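Local coordinates for protein putative trimethylamine methyltransferase (PDB 4YYC) that belongs to the trimethylamine methyltransferase family and probably transfers a methyl group from a methylated amine, at residues Leu41-Arg46 against Gly132-Phe137; Phe164-Tyr169 against Ile201-Lys206; Gly210-Pro215 against Glu254-Ala259; Lys364-Gln369 against Gly394-Gly399. All blocks are in the same frame, centred on the assembly; numbering follows the deposited sequence.

Interaction 1: residues Leu41-Arg46 against Gly132-Phe137; sequences LPYIQR and GKATVF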
loop_
_atom_site.group_PDB
_atom_site.type_symbol
_atom_site.label_atom_id
_atom_site.label_comp_id
_atom_site.label_asym_id
_atom_site.label_seq_id
_atom_site.Cartn_x
_atom_site.Cartn_y
_atom_site.Cartn_z
ATOM N N LEU A 41 8.116 19.523 8.188
ATOM C CA LEU A 41 7.784 19.845 6.805
ATOM C C LEU A 41 6.370 20.424 6.728
ATOM O O LEU A 41 5.497 20.077 7.499
ATOM C CB LEU A 41 7.854 18.582 5.942
ATOM C CG LEU A 41 9.191 17.869 5.920
ATOM C CD1 LEU A 41 9.119 16.682 4.966
ATOM C CD2 LEU A 41 10.288 18.832 5.527
ATOM N N PRO A 42 6.119 21.318 5.765
ATOM C CA PRO A 42 4.762 21.818 5.592
ATOM C C PRO A 42 3.878 20.778 4.933
ATOM O O PRO A 42 4.346 19.700 4.535
ATOM C CB PRO A 42 4.945 23.010 4.668
ATOM C CG PRO A 42 6.102 22.631 3.883
ATOM C CD PRO A 42 7.037 21.867 4.775
ATOM N N TYR A 43 2.595 21.070 4.889
ATOM C CA TYR A 43 1.612 20.197 4.278
ATOM C C TYR A 43 2.056 19.721 2.896
ATOM O O TYR A 43 2.715 20.438 2.164
ATOM C CB TYR A 43 0.232 20.864 4.218
ATOM C CG TYR A 43 0.111 22.030 3.307
ATOM C CD1 TYR A 43 0.441 23.310 3.731
ATOM C CD2 TYR A 43 -0.294 21.874 1.979
ATOM C CE1 TYR A 43 0.335 24.379 2.878
ATOM C CE2 TYR A 43 -0.388 22.946 1.123
ATOM C CZ TYR A 43 -0.075 24.190 1.584
ATOM O OH TYR A 43 -0.163 25.286 0.742
ATOM N N ILE A 44 1.653 18.509 2.568
ATOM C CA ILE A 44 1.956 17.929 1.263
ATOM C C ILE A 44 1.174 18.651 0.154
ATOM O O ILE A 44 -0.031 18.869 0.283
ATOM C CB ILE A 44 1.543 16.434 1.234
ATOM C CG1 ILE A 44 2.464 15.621 2.169
ATOM C CG2 ILE A 44 1.561 15.915 -0.174
ATOM C CD1 ILE A 44 1.900 14.298 2.530
ATOM N N GLN A 45 1.872 18.970 -0.941
ATOM C CA GLN A 45 1.219 19.413 -2.166
ATOM C C GLN A 45 1.449 18.295 -3.170
ATOM O O GLN A 45 2.562 18.136 -3.669
ATOM C CB GLN A 45 1.809 20.718 -2.692
ATOM C CG GLN A 45 1.491 21.852 -1.775
ATOM C CD GLN A 45 2.051 23.166 -2.244
ATOM O OE1 GLN A 45 1.968 23.511 -3.439
ATOM N NE2 GLN A 45 2.585 23.942 -1.314
ATOM N N ARG A 46 0.408 17.520 -3.463
ATOM C CA ARG A 46 0.549 16.367 -4.357
ATOM C C ARG A 46 0.812 16.751 -5.785
ATOM O O ARG A 46 0.105 17.610 -6.320
ATOM C CB ARG A 46 -0.711 15.466 -4.309
ATOM C CG ARG A 46 -0.803 14.595 -3.067
ATOM C CD ARG A 46 -2.133 13.873 -2.982
ATOM N NE ARG A 46 -3.168 14.752 -2.409
ATOM C CZ ARG A 46 -4.156 15.361 -3.072
ATOM N NH1 ARG A 46 -4.973 16.125 -2.389
ATOM N NH2 ARG A 46 -4.343 15.220 -4.383
ATOM N N GLY A 132 -8.141 20.707 -2.424
ATOM C CA GLY A 132 -7.365 20.673 -3.651
ATOM C C GLY A 132 -6.315 19.601 -3.667
ATOM O O GLY A 132 -6.577 18.470 -3.257
ATOM N N LYS A 133 -5.101 19.990 -4.051
ATOM C CA LYS A 133 -3.968 19.042 -4.119
ATOM C C LYS A 133 -3.243 18.814 -2.807
ATOM O O LYS A 133 -2.291 18.076 -2.765
ATOM C CB LYS A 133 -2.957 19.482 -5.214
ATOM C CG LYS A 133 -3.537 19.551 -6.622
ATOM C CD LYS A 133 -3.975 18.185 -7.105
ATOM C CE LYS A 133 -4.460 18.257 -8.530
ATOM N NZ LYS A 133 -4.474 16.939 -9.185
ATOM N N ALA A 134 -3.722 19.393 -1.721
ATOM C CA ALA A 134 -3.020 19.321 -0.455
ATOM C C ALA A 134 -3.389 18.061 0.316
ATOM O O ALA A 134 -4.501 17.530 0.152
ATOM C CB ALA A 134 -3.335 20.556 0.377
ATOM N N THR A 135 -2.455 17.606 1.138
ATOM C CA THR A 135 -2.701 16.493 2.081
ATOM C C THR A 135 -2.107 16.881 3.417
ATOM O O THR A 135 -0.953 17.293 3.503
ATOM C CB THR A 135 -2.115 15.162 1.559
ATOM O OG1 THR A 135 -2.838 14.753 0.400
ATOM C CG2 THR A 135 -2.216 14.048 2.605
ATOM N N VAL A 136 -2.943 16.757 4.470
ATOM C CA VAL A 136 -2.582 17.149 5.819
ATOM C C VAL A 136 -2.804 15.940 6.736
ATOM O O VAL A 136 -3.919 15.455 6.878
ATOM C CB VAL A 136 -3.495 18.315 6.269
ATOM C CG1 VAL A 136 -3.256 18.693 7.711
ATOM C CG2 VAL A 136 -3.285 19.524 5.359
ATOM N N PHE A 137 -1.744 15.523 7.427
ATOM C CA PHE A 137 -1.783 14.392 8.342
ATOM C C PHE A 137 -2.021 14.877 9.771
ATOM O O PHE A 137 -1.340 15.803 10.254
ATOM C CB PHE A 137 -0.484 13.622 8.326
ATOM C CG PHE A 137 -0.193 12.924 7.030
ATOM C CD1 PHE A 137 -1.167 12.243 6.354
ATOM C CD2 PHE A 137 1.117 12.905 6.521
ATOM C CE1 PHE A 137 -0.854 11.552 5.166
ATOM C CE2 PHE A 137 1.425 12.218 5.354
ATOM C CZ PHE A 137 0.442 11.552 4.675
HETATM O O HOH W 1 -6.826 16.135 -5.470
HETATM O O HOH W 2 -1.792 16.437 -8.917
#
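Arg46 reaches across to segment 132-137 with its guanidinium, NE and NH1 bonding directly. NE gives its hydrogen to Thr135 OG1 at 2.8 Å, almost straight (165° at the hydrogen) and in the guanidinium plane. NH1 is shared between two carbonyls, Gly132 O at 3.0 Å, met on a lone pair, and Ala134 O at 2.9 Å, which it approaches from above the carbonyl plane. NH2 binds a water that also donates to Gly132 O. The carbonyl of Lys133 lies over the centre of the guanidinium face, its O 3.2 Å above the plane, while accepting from the backbone N of Arg46. The chain bends at chi3 (-83°), which brings NE to Thr135 OG1. Thr135 OG1 has a second partner in Thr386 O, and Asn387 ND2 also donates to the Gly132 and Ala134 carbonyls. An alanine in place of Arg46 would probably leave Thr135 OG1 without its NE donor and strip both carbonyls of their NH1 bonds. Next to this polar end, Ile44 CD1 packs 3.5 Å from Phe137 CE2, and the Tyr43 ring meets Ala134 CB through CD2. Ile44 and Thr135 trade both backbone bonds, N to O in each direction, as a hydrogen-bonded antiparallel pair; Gln45 with Ala134 is the non-hydrogen-bonded pair beside it. This is a short antiparallel edge, strand 44-45 forming one margin of a three-stranded mixed sheet with 134-137 at its centre.

Interaction 2: residues Phe164-Tyr169 against Ile201-Lys206; sequences FVKLAY and IRYSDK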
loop_
_atom_site.group_PDB
_atom_site.type_symbol
_atom_site.label_atom_id
_atom_site.label_comp_id
_atom_site.label_asym_id
_atom_site.label_seq_id
_atom_site.Cartn_x
_atom_site.Cartn_y
_atom_site.Cartn_z
ATOM N N PHE A 164 1.695 12.704 23.382
ATOM C CA PHE A 164 1.287 12.585 21.982
ATOM C C PHE A 164 1.319 13.922 21.276
ATOM O O PHE A 164 1.718 13.971 20.121
ATOM C CB PHE A 164 -0.047 11.882 21.798
ATOM C CG PHE A 164 0.041 10.364 21.967
ATOM C CD1 PHE A 164 0.610 9.572 20.977
ATOM C CD2 PHE A 164 -0.502 9.721 23.091
ATOM C CE1 PHE A 164 0.687 8.190 21.125
ATOM C CE2 PHE A 164 -0.392 8.323 23.256
ATOM C CZ PHE A 164 0.233 7.583 22.279
ATOM N N VAL A 165 0.913 14.997 21.969
ATOM C CA VAL A 165 1.050 16.305 21.385
ATOM C C VAL A 165 2.517 16.623 21.084
ATOM O O VAL A 165 2.847 17.135 20.014
ATOM C CB VAL A 165 0.382 17.393 22.219
ATOM C CG1 VAL A 165 0.649 18.759 21.625
ATOM C CG2 VAL A 165 -1.124 17.158 22.239
ATOM N N LYS A 166 3.396 16.318 22.037
ATOM C CA LYS A 166 4.822 16.516 21.843
ATOM C C LYS A 166 5.366 15.727 20.647
ATOM O O LYS A 166 6.102 16.258 19.827
ATOM C CB LYS A 166 5.611 16.158 23.112
ATOM C CG LYS A 166 5.312 17.048 24.329
ATOM C CD LYS A 166 6.076 16.524 25.535
ATOM C CE LYS A 166 5.912 17.439 26.725
ATOM N NZ LYS A 166 6.551 16.947 27.964
ATOM N N LEU A 167 4.996 14.436 20.555
ATOM C CA LEU A 167 5.490 13.617 19.456
ATOM C C LEU A 167 4.962 14.077 18.114
ATOM O O LEU A 167 5.694 14.046 17.106
ATOM C CB LEU A 167 5.105 12.153 19.689
ATOM C CG LEU A 167 5.773 11.462 20.900
ATOM C CD1 LEU A 167 5.173 10.078 21.017
ATOM C CD2 LEU A 167 7.270 11.352 20.784
ATOM N N ALA A 168 3.719 14.556 18.096
ATOM C CA ALA A 168 3.153 15.113 16.879
ATOM C C ALA A 168 3.843 16.424 16.463
ATOM O O ALA A 168 4.046 16.663 15.264
ATOM C CB ALA A 168 1.663 15.372 17.041
ATOM N N TYR A 169 4.214 17.244 17.447
ATOM C CA TYR A 169 4.973 18.475 17.191
ATOM C C TYR A 169 6.325 18.144 16.554
ATOM O O TYR A 169 6.763 18.807 15.626
ATOM C CB TYR A 169 5.140 19.262 18.499
ATOM C CG TYR A 169 6.087 20.406 18.392
ATOM C CD1 TYR A 169 5.727 21.558 17.723
ATOM C CD2 TYR A 169 7.388 20.308 18.905
ATOM C CE1 TYR A 169 6.594 22.634 17.638
ATOM C CE2 TYR A 169 8.266 21.382 18.820
ATOM C CZ TYR A 169 7.862 22.527 18.181
ATOM O OH TYR A 169 8.714 23.588 18.062
ATOM N N ILE A 201 -1.980 24.030 22.475
ATOM C CA ILE A 201 -1.415 25.379 22.384
ATOM C C ILE A 201 -0.067 25.455 23.052
ATOM O O ILE A 201 0.849 26.084 22.496
ATOM C CB ILE A 201 -2.399 26.427 22.956
ATOM C CG1 ILE A 201 -3.722 26.364 22.211
ATOM C CG2 ILE A 201 -1.771 27.813 22.902
ATOM C CD1 ILE A 201 -4.882 27.077 22.868
ATOM N N ARG A 202 0.037 24.851 24.235
ATOM C CA ARG A 202 1.257 24.956 25.065
ATOM C C ARG A 202 2.397 24.100 24.493
ATOM O O ARG A 202 3.557 24.521 24.514
ATOM C CB ARG A 202 0.924 24.557 26.515
ATOM C CG ARG A 202 2.060 24.593 27.545
ATOM C CD ARG A 202 2.730 25.960 27.700
ATOM N NE ARG A 202 3.598 26.156 26.567
ATOM C CZ ARG A 202 4.535 27.066 26.416
ATOM N NH1 ARG A 202 4.873 27.913 27.390
ATOM N NH2 ARG A 202 5.168 27.037 25.245
ATOM N N TYR A 203 2.076 22.908 23.983
ATOM C CA TYR A 203 3.093 21.934 23.609
ATOM C C TYR A 203 3.291 21.806 22.121
ATOM O O TYR A 203 4.176 21.058 21.668
ATOM C CB TYR A 203 2.796 20.588 24.239
ATOM C CG TYR A 203 2.798 20.654 25.753
ATOM C CD1 TYR A 203 3.987 20.762 26.448
ATOM C CD2 TYR A 203 1.615 20.666 26.477
ATOM C CE1 TYR A 203 3.989 20.838 27.837
ATOM C CE2 TYR A 203 1.589 20.758 27.864
ATOM C CZ TYR A 203 2.780 20.827 28.538
ATOM O OH TYR A 203 2.762 20.933 29.919
ATOM N N SER A 204 2.526 22.567 21.341
ATOM C CA SER A 204 2.680 22.527 19.876
ATOM C C SER A 204 2.368 23.908 19.320
ATOM O O SER A 204 1.746 24.732 20.022
ATOM C CB SER A 204 1.694 21.542 19.286
ATOM O OG SER A 204 1.992 21.328 17.913
ATOM N N ASP A 205 2.767 24.141 18.084
ATOM C CA ASP A 205 2.328 25.317 17.335
ATOM C C ASP A 205 1.731 24.940 15.981
ATOM O O ASP A 205 1.594 25.794 15.119
ATOM C CB ASP A 205 3.463 26.337 17.189
ATOM C CG ASP A 205 4.653 25.804 16.421
ATOM O OD1 ASP A 205 4.628 24.657 15.978
ATOM O OD2 ASP A 205 5.621 26.603 16.240
ATOM N N LYS A 206 1.375 23.662 15.837
ATOM C CA LYS A 206 0.732 23.147 14.639
ATOM C C LYS A 206 -0.775 23.307 14.760
ATOM O O LYS A 206 -1.303 23.407 15.844
ATOM C CB LYS A 206 1.127 21.687 14.397
ATOM C CG LYS A 206 2.581 21.498 14.017
ATOM C CD LYS A 206 3.042 20.056 13.858
ATOM C CE LYS A 206 4.522 19.992 13.518
ATOM N NZ LYS A 206 4.942 18.581 13.312
HETATM O O HOH W 3 1.464 18.650 17.970
HETATM O O HOH W 4 8.057 25.482 16.169
#
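Tyr169 lays the CD1-CE1 side of its ring against the turn after helix 192-202: Asp205 OD1 sits at the ring edge, in plane, 3.3 Å from CE1, and Ser204 OG is near CD1. CG is anti to the backbone N (chi1 170°), which starts the ring off in that direction. Its OH shares a water with Asp205 OD2, while Asp205 OD1 forms a salt bridge with Arg126. One turn back, Val165 CG1 touches Tyr203 CB and Ser204 CB, each at 3.8 Å, and the extended Lys166 chain runs beside the Tyr203 ring, CE nearest CD1. The contact thus joins helix 158-170 to the segment leaving helix 192-202, where Ser204 OG accepts from Lys206 N in an ST turn. A water that donates to Val165 O also bonds to Ser204 OG and so links helix and turn. Lys206 stretches out fully, and NZ donates to Ala168 O (2.9 Å), in the carbonyl plane, and to Tyr169 O (3.0 Å), from above the carbonyl plane. Met174 O and Ser40 OG bind that ammonium too. A leucine in place of Lys206 would probably leave the Ala168 and Tyr169 carbonyls without this donor.

Interaction 3: residues Gly210-Pro215 against Glu254-Ala259; sequences GSVTAP and ETMLGA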
loop_
_atom_site.group_PDB
_atom_site.type_symbol
_atom_site.label_atom_id
_atom_site.label_comp_id
_atom_site.label_asym_id
_atom_site.label_seq_id
_atom_site.Cartn_x
_atom_site.Cartn_y
_atom_site.Cartn_z
ATOM N N GLY A 210 -10.837 21.102 17.672
ATOM C CA GLY A 210 -11.623 21.528 18.805
ATOM C C GLY A 210 -12.417 20.457 19.480
ATOM O O GLY A 210 -12.488 19.313 19.038
ATOM N N SER A 211 -13.018 20.822 20.619
ATOM C CA SER A 211 -13.821 19.858 21.376
ATOM C C SER A 211 -15.213 19.788 20.755
ATOM O O SER A 211 -15.777 20.841 20.368
ATOM C CB SER A 211 -13.957 20.283 22.829
ATOM O OG SER A 211 -14.809 19.385 23.545
ATOM N N VAL A 212 -15.768 18.578 20.706
ATOM C CA VAL A 212 -17.101 18.352 20.146
ATOM C C VAL A 212 -18.014 17.597 21.066
ATOM O O VAL A 212 -19.121 17.251 20.693
ATOM C CB VAL A 212 -17.050 17.710 18.739
ATOM C CG1 VAL A 212 -16.397 18.654 17.751
ATOM C CG2 VAL A 212 -16.356 16.385 18.779
ATOM N N THR A 213 -17.582 17.393 22.314
ATOM C CA THR A 213 -18.293 16.495 23.195
ATOM C C THR A 213 -19.523 17.105 23.850
ATOM O O THR A 213 -20.354 16.375 24.376
ATOM C CB THR A 213 -17.389 15.868 24.228
ATOM O OG1 THR A 213 -16.770 16.883 25.005
ATOM C CG2 THR A 213 -16.360 15.022 23.522
ATOM N N ALA A 214 -19.609 18.413 23.863
ATOM C CA ALA A 214 -20.870 19.157 24.237
ATOM C C ALA A 214 -20.811 20.532 23.609
ATOM O O ALA A 214 -19.730 21.093 23.369
ATOM C CB ALA A 214 -20.996 19.275 25.731
ATOM N N PRO A 215 -21.979 21.145 23.334
ATOM C CA PRO A 215 -21.888 22.465 22.692
ATOM C C PRO A 215 -21.144 23.526 23.502
ATOM O O PRO A 215 -20.428 24.342 22.944
ATOM C CB PRO A 215 -23.352 22.851 22.427
ATOM C CG PRO A 215 -24.150 21.618 22.683
ATOM C CD PRO A 215 -23.323 20.560 23.331
ATOM N N GLU A 254 -28.224 15.122 18.501
ATOM C CA GLU A 254 -28.164 16.396 19.174
ATOM C C GLU A 254 -26.755 16.926 19.487
ATOM O O GLU A 254 -26.459 18.099 19.275
ATOM C CB GLU A 254 -28.964 16.234 20.476
ATOM C CG GLU A 254 -29.076 17.438 21.362
ATOM C CD GLU A 254 -29.997 17.184 22.539
ATOM O OE1 GLU A 254 -30.122 16.029 23.004
ATOM O OE2 GLU A 254 -30.610 18.163 22.991
ATOM N N THR A 255 -25.909 16.098 20.058
ATOM C CA THR A 255 -24.583 16.571 20.458
ATOM C C THR A 255 -23.760 17.015 19.274
ATOM O O THR A 255 -23.143 18.089 19.291
ATOM C CB THR A 255 -23.835 15.504 21.249
ATOM O OG1 THR A 255 -24.632 15.220 22.394
ATOM C CG2 THR A 255 -22.465 16.042 21.701
HETATM N N MSE A 256 -23.736 16.170 18.246
HETATM C CA MSE A 256 -23.014 16.500 17.031
HETATM C C MSE A 256 -23.548 17.702 16.322
HETATM O O MSE A 256 -22.784 18.571 15.906
HETATM C CB MSE A 256 -22.915 15.268 16.100
HETATM C CG MSE A 256 -22.094 14.127 16.679
HETATM SE SE MSE A 256 -20.186 14.585 16.849
HETATM C CE MSE A 256 -20.204 15.131 18.752
ATOM N N LEU A 257 -24.862 17.789 16.204
ATOM C CA LEU A 257 -25.488 18.978 15.603
ATOM C C LEU A 257 -25.189 20.219 16.413
ATOM O O LEU A 257 -24.952 21.283 15.855
ATOM C CB LEU A 257 -26.988 18.761 15.457
ATOM C CG LEU A 257 -27.428 17.733 14.437
ATOM C CD1 LEU A 257 -28.900 17.443 14.600
ATOM C CD2 LEU A 257 -27.089 18.133 13.010
ATOM N N GLY A 258 -25.176 20.096 17.741
ATOM C CA GLY A 258 -24.875 21.236 18.607
ATOM C C GLY A 258 -23.471 21.776 18.444
ATOM O O GLY A 258 -23.292 22.996 18.380
ATOM N N ALA A 259 -22.485 20.877 18.331
ATOM C CA ALA A 259 -21.126 21.322 18.052
ATOM C C ALA A 259 -21.018 21.951 16.652
ATOM O O ALA A 259 -20.369 22.983 16.500
ATOM C CB ALA A 259 -20.139 20.184 18.180
#
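Val212 meets helix 254-265 with its CB and both methyls. CB lies 4.0 Å from Ala259 CB and at nearly the same distance from the selenomethionine methyl, Met256 CE. Of the branches, CG1 stays by Ala259 CB, and CG2, placed between the backbone N and the carbonyl carbon, touches Met256 CE at 4.0 Å. Met256, modelled as selenomethionine, points its CB away from the loop, but bends at chi2 (-67°) and chi3 (96°) bring SE and then CE back to it. CE ends 3.1 Å from Val212 O, a tight approach of a methyl to a carbonyl. One residue earlier on the helix, Thr255 CG2 is anti to the backbone N and comes within 3.4 Å of Thr213 O and 3.7 Å of Val212 O.

Further down the helix, Pro215 packs its ring on Gly258, with CB 4.1 Å from Gly258 O. A side chain at Gly258 would run into Pro215 CG, so glycine lets the two backbones come this close. Ala214 is the N-cap of helix 215-229, so the contact sets the start of that helix against helix 254-265. Val212 also touches Tyr141 and Asn242, the latter on strand 240-245, and Ala259 packs on Ile244 of the same strand. With methyls and backbone carbonyls as the touching groups, the fit depends on shape and van der Waals packing, without direct polar bonds between the two segments.

Interaction 4: residues Lys364-Gln369 against Gly394-Gly399; sequences KVPDAQ and GWLEGG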
loop_
_atom_site.group_PDB
_atom_site.type_symbol
_atom_site.label_atom_id
_atom_site.label_comp_id
_atom_site.label_asym_id
_atom_site.label_seq_id
_atom_site.Cartn_x
_atom_site.Cartn_y
_atom_site.Cartn_z
ATOM N N LYS A 364 -3.876 -6.048 18.017
ATOM C CA LYS A 364 -3.638 -5.637 19.395
ATOM C C LYS A 364 -2.208 -5.180 19.655
ATOM O O LYS A 364 -1.912 -4.629 20.716
ATOM C CB LYS A 364 -4.030 -6.766 20.360
ATOM C CG LYS A 364 -5.516 -6.777 20.736
ATOM C CD LYS A 364 -6.527 -6.821 19.631
ATOM C CE LYS A 364 -6.469 -8.091 18.844
ATOM N NZ LYS A 364 -7.465 -8.069 17.744
ATOM N N VAL A 365 -1.327 -5.467 18.692
ATOM C CA VAL A 365 0.103 -5.216 18.855
ATOM C C VAL A 365 0.624 -4.622 17.543
ATOM O O VAL A 365 0.015 -4.846 16.500
ATOM C CB VAL A 365 0.882 -6.499 19.210
ATOM C CG1 VAL A 365 0.668 -6.829 20.668
ATOM C CG2 VAL A 365 0.480 -7.664 18.328
ATOM N N PRO A 366 1.726 -3.874 17.593
ATOM C CA PRO A 366 2.285 -3.247 16.385
ATOM C C PRO A 366 3.059 -4.303 15.540
ATOM O O PRO A 366 4.248 -4.120 15.265
ATOM C CB PRO A 366 3.199 -2.151 16.976
ATOM C CG PRO A 366 3.631 -2.707 18.247
ATOM C CD PRO A 366 2.478 -3.515 18.796
ATOM N N ASP A 367 2.387 -5.391 15.190
ATOM C CA ASP A 367 3.009 -6.511 14.458
ATOM C C ASP A 367 2.714 -6.405 12.972
ATOM O O ASP A 367 2.350 -5.331 12.478
ATOM C CB ASP A 367 2.500 -7.843 15.048
ATOM C CG ASP A 367 1.014 -8.127 14.747
ATOM O OD1 ASP A 367 0.288 -7.211 14.306
ATOM O OD2 ASP A 367 0.636 -9.295 15.004
ATOM N N ALA A 368 3.024 -7.470 12.219
ATOM C CA ALA A 368 2.811 -7.442 10.775
ATOM C C ALA A 368 1.369 -7.283 10.355
ATOM O O ALA A 368 1.112 -6.728 9.322
ATOM C CB ALA A 368 3.453 -8.657 10.099
ATOM N N GLN A 369 0.424 -7.699 11.219
ATOM C CA GLN A 369 -0.992 -7.429 10.952
ATOM C C GLN A 369 -1.251 -5.931 11.029
ATOM O O GLN A 369 -1.840 -5.329 10.100
ATOM C CB GLN A 369 -1.910 -8.194 11.928
ATOM C CG GLN A 369 -3.374 -7.903 11.661
ATOM C CD GLN A 369 -4.303 -8.473 12.699
ATOM O OE1 GLN A 369 -3.976 -9.437 13.402
ATOM N NE2 GLN A 369 -5.473 -7.866 12.824
ATOM N N GLY A 394 -0.590 6.284 15.099
ATOM C CA GLY A 394 -0.855 5.950 16.492
ATOM C C GLY A 394 -2.006 5.012 16.811
ATOM O O GLY A 394 -2.069 4.493 17.947
ATOM N N TRP A 395 -2.947 4.819 15.881
ATOM C CA TRP A 395 -4.105 3.949 16.118
ATOM C C TRP A 395 -3.729 2.478 16.204
ATOM O O TRP A 395 -3.054 1.934 15.307
ATOM C CB TRP A 395 -5.066 4.157 14.955
ATOM C CG TRP A 395 -6.249 3.290 14.785
ATOM C CD1 TRP A 395 -6.287 1.942 14.530
ATOM C CD2 TRP A 395 -7.615 3.729 14.738
ATOM N NE1 TRP A 395 -7.591 1.537 14.278
ATOM C CE2 TRP A 395 -8.416 2.610 14.414
ATOM C CE3 TRP A 395 -8.249 4.965 14.958
ATOM C CZ2 TRP A 395 -9.790 2.700 14.310
ATOM C CZ3 TRP A 395 -9.591 5.028 14.838
ATOM C CH2 TRP A 395 -10.347 3.909 14.544
ATOM N N LEU A 396 -4.264 1.807 17.214
ATOM C CA LEU A 396 -4.134 0.386 17.346
ATOM C C LEU A 396 -5.455 -0.143 17.905
ATOM O O LEU A 396 -6.282 0.604 18.465
ATOM C CB LEU A 396 -2.930 0.103 18.308
ATOM C CG LEU A 396 -2.310 -1.269 18.309
ATOM C CD1 LEU A 396 -1.774 -1.665 16.940
ATOM C CD2 LEU A 396 -1.169 -1.281 19.311
ATOM N N GLU A 397 -5.671 -1.441 17.765
ATOM C CA GLU A 397 -6.732 -2.148 18.420
ATOM C C GLU A 397 -8.079 -1.547 18.038
ATOM O O GLU A 397 -8.948 -1.316 18.871
ATOM C CB GLU A 397 -6.499 -2.203 19.957
ATOM C CG GLU A 397 -7.258 -3.319 20.611
ATOM C CD GLU A 397 -7.199 -3.241 22.112
ATOM O OE1 GLU A 397 -6.081 -3.337 22.700
ATOM O OE2 GLU A 397 -8.254 -3.029 22.729
ATOM N N GLY A 398 -8.266 -1.266 16.754
ATOM C CA GLY A 398 -9.547 -0.860 16.273
ATOM C C GLY A 398 -10.011 0.479 16.786
ATOM O O GLY A 398 -11.228 0.787 16.740
ATOM N N GLY A 399 -9.081 1.309 17.245
ATOM C CA GLY A 399 -9.431 2.628 17.738
ATOM C C GLY A 399 -9.509 2.728 19.237
ATOM O O GLY A 399 -9.763 3.803 19.752
HETATM O O HOH W 5 -3.400 -3.745 22.893
#
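Leu396 pushes its two methyls against the backbone of the 364-369 loop: CD1 lies 3.7 Å from Val365 O, and CD2 is 3.7 Å from Lys364 O and close to Pro366 CD. Its CB points toward the loop, with CG anti to the backbone N (chi1 -162°). Next to it, Lys364 and Glu397 cross at about a right angle through their aliphatic parts, Lys364 CD 3.7 Å from Glu397 CG. Their charged ends do not meet; a water links the segments, donating to Lys364 O at 2.8 Å and to Glu397 OE1 at 2.7 Å. The contact sets the loop leading into helix 368-383 on strand 395-396, an outermost strand of a four-stranded mixed sheet; Leu396 packs also on Val401 and Ser403. Pro366 centres an inverse gamma turn, and Asp367 takes the N-cap position, OD1 accepting a weak bond from Gln369 N. Lys364 CB points away from 394-399, but a bend at chi2 (55°) keeps CD against Glu397; NZ, farther on, binds Gly362 O and, on the second subunit, Asn468 O and Asp466. Glu397 OE2 is held by a salt bridge to Arg153, and Phe470 of the second subunit packs on Glu397.

In the fold
Along the chain the four contacts follow in series, each closing before the next opens. Interactions 1 and 2 have centres 19 Å apart and nearest atoms about 6 Å apart. Interaction 2 is followed closely by interaction 3: their segments adjoin in sequence, yet the centres are 23 Å apart. Interactions 1 and 3 lie on opposite sides of the chain's centre, with their own centres 28 Å apart. Helix 404-420 packs on residues of both interactions 1 and 2. Interactions 1 and 4 use different sheets, while interaction 3 borders the six-stranded one. Of the four, interaction 4 alone is touched by the second subunit, so it ties the fold to the dimer.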